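Local atomic coordinates of eukaryotic peptide chain release factor GTP-binding subunit (Schizosaccharomyces pombe, PDB entry 1R5B), a protein that is a GTP-binding translation release factor of the eRF3 family, with a P-loop domain followed by beta-rich domains. Residues 243-246 with 251-254. Numbering follows the deposited sequence.
Sequences VDSS and YQGP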
ATOM      1  N   VAL A 243     -16.938 -10.656  12.609  1.00 37.70           N
ATOM      2  CA  VAL A 243     -17.818 -11.496  13.420  1.00 37.95           C
ATOM      3  C   VAL A 243     -18.928 -10.662  13.995  1.00 38.10           C
ATOM      4  O   VAL A 243     -18.686  -9.543  14.448  1.00 37.94           O
ATOM      5  CB  VAL A 243     -17.154 -12.112  14.666  1.00 38.10           C
ATOM      6  CG1 VAL A 243     -17.174 -13.632  14.574  1.00 38.55           C
ATOM      7  CG2 VAL A 243     -15.760 -11.548  14.932  1.00 37.94           C
ATOM      8  N   ASP A 244     -20.132 -11.224  14.015  1.00 38.49           N
ATOM      9  CA  ASP A 244     -21.261 -10.558  14.641  1.00 38.88           C
ATOM     10  C   ASP A 244     -21.076 -10.520  16.154  1.00 39.30           C
ATOM     11  O   ASP A 244     -20.436 -11.398  16.727  1.00 39.11           O
ATOM     12  CB  ASP A 244     -22.571 -11.267  14.293  1.00 38.99           C
ATOM     13  CG  ASP A 244     -23.782 -10.385  14.513  1.00 38.85           C
ATOM     14  OD1 ASP A 244     -23.829  -9.293  13.913  1.00 38.84           O
ATOM     15  OD2 ASP A 244     -24.729 -10.694  15.265  1.00 38.92           O
ATOM     16  N   SER A 245     -21.639  -9.497  16.790  1.00 40.00           N
ATOM     17  CA  SER A 245     -21.597  -9.360  18.251  1.00 40.51           C
ATOM     18  C   SER A 245     -22.195 -10.561  18.989  1.00 40.60           C
ATOM     19  O   SER A 245     -21.716 -10.930  20.067  1.00 40.67           O
ATOM     20  CB  SER A 245     -22.313  -8.076  18.699  1.00 40.61           C
ATOM     21  OG  SER A 245     -21.367  -7.048  18.951  1.00 41.57           O
ATOM     22  N   SER A 246     -23.237 -11.157  18.414  1.00 40.72           N
ATOM     23  CA  SER A 246     -23.886 -12.319  19.016  1.00 40.98           C
ATOM     24  C   SER A 246     -22.966 -13.547  19.004  1.00 41.24           C
ATOM     25  O   SER A 246     -23.017 -14.372  19.921  1.00 41.60           O
ATOM     26  CB  SER A 246     -25.217 -12.633  18.314  1.00 40.88           C
ATOM     27  OG  SER A 246     -25.033 -13.498  17.204  1.00 41.09           O
ATOM     28  N   TYR A 251     -14.304  -9.578  20.677  1.00 42.24           N
ATOM     29  CA  TYR A 251     -13.435  -9.084  19.600  1.00 42.63           C
ATOM     30  C   TYR A 251     -14.129  -7.936  18.911  1.00 42.84           C
ATOM     31  O   TYR A 251     -15.251  -8.084  18.400  1.00 43.23           O
ATOM     32  CB  TYR A 251     -13.125 -10.145  18.542  1.00 42.89           C
ATOM     33  CG  TYR A 251     -12.184  -9.627  17.470  1.00 43.31           C
ATOM     34  CD1 TYR A 251     -10.858  -9.349  17.773  1.00 44.13           C
ATOM     35  CD2 TYR A 251     -12.619  -9.398  16.167  1.00 43.68           C
ATOM     36  CE1 TYR A 251      -9.978  -8.868  16.808  1.00 44.66           C
ATOM     37  CE2 TYR A 251     -11.744  -8.913  15.186  1.00 44.31           C
ATOM     38  CZ  TYR A 251     -10.422  -8.651  15.516  1.00 44.93           C
ATOM     39  OH  TYR A 251      -9.532  -8.161  14.580  1.00 45.25           O
ATOM     40  N   GLN A 252     -13.474  -6.787  18.898  1.00 42.71           N
ATOM     41  CA  GLN A 252     -14.070  -5.626  18.268  1.00 42.62           C
ATOM     42  C   GLN A 252     -13.049  -4.954  17.350  1.00 41.92           C
ATOM     43  O   GLN A 252     -13.038  -3.729  17.191  1.00 42.15           O
ATOM     44  CB  GLN A 252     -14.603  -4.683  19.345  1.00 42.90           C
ATOM     45  CG  GLN A 252     -15.728  -5.275  20.253  1.00 44.15           C
ATOM     46  CD  GLN A 252     -17.174  -4.939  19.799  1.00 45.68           C
ATOM     47  OE1 GLN A 252     -17.389  -4.347  18.729  1.00 46.17           O
ATOM     48  NE2 GLN A 252     -18.162  -5.322  20.627  1.00 45.03           N
ATOM     49  N   GLY A 253     -12.193  -5.779  16.746  1.00 40.80           N
ATOM     50  CA  GLY A 253     -11.238  -5.324  15.752  1.00 39.77           C
ATOM     51  C   GLY A 253     -11.785  -5.510  14.347  1.00 38.69           C
ATOM     52  O   GLY A 253     -12.981  -5.733  14.158  1.00 38.64           O
ATOM     53  N   PRO A 254     -10.916  -5.389  13.353  1.00 37.31           N
ATOM     54  CA  PRO A 254     -11.300  -5.613  11.960  1.00 36.18           C
ATOM     55  C   PRO A 254     -11.254  -7.083  11.542  1.00 34.74           C
ATOM     56  O   PRO A 254     -10.575  -7.905  12.164  1.00 34.23           O
ATOM     57  CB  PRO A 254     -10.239  -4.809  11.194  1.00 36.30           C
ATOM     58  CG  PRO A 254      -9.031  -4.877  12.040  1.00 36.57           C
ATOM     59  CD  PRO A 254      -9.503  -4.979  13.464  1.00 37.44           C
TER
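Val243 lays its CG2 methyl against the ring of Tyr251, touching CD2 at 4.0 Å, and the two side chains cross at about a right angle. The methyl comes in obliquely, and this pair is purely apolar. Tyr251 holds CG anti to its own backbone nitrogen (chi1 -178°), which sends the ring toward Gly253 and Pro254. There the backbone N of Gly253 sits 3.4 Å above the plane of the Tyr251 ring, over its centre, and Tyr251 OH donates a 2.6 Å hydrogen bond to Pro254 O. The bond lies in the carbonyl plane on a lone pair, with a C=O...O angle of 138°. This bond and Gly253 N restrain the ring, and Val243 packs against its CD2 side. Farther out, Ser245 OG and Gln252 NE2 approach to 4.0 Å without a hydrogen bond; the amide nitrogen bonds weakly to Pro249 O instead. No hydrogen bond joins 243-246 to 251-254, but Arg242, just before 243-246, hydrogen-bonds through NE to Gly253 O. This surface contact brings together two parts of the long loop between strand 226-230 and helix 256-262, with Tyr251 also packing on Lys227, Met229 and Pro230 of strand 226-230, at one edge of the GTP-binding domain's mixed sheet.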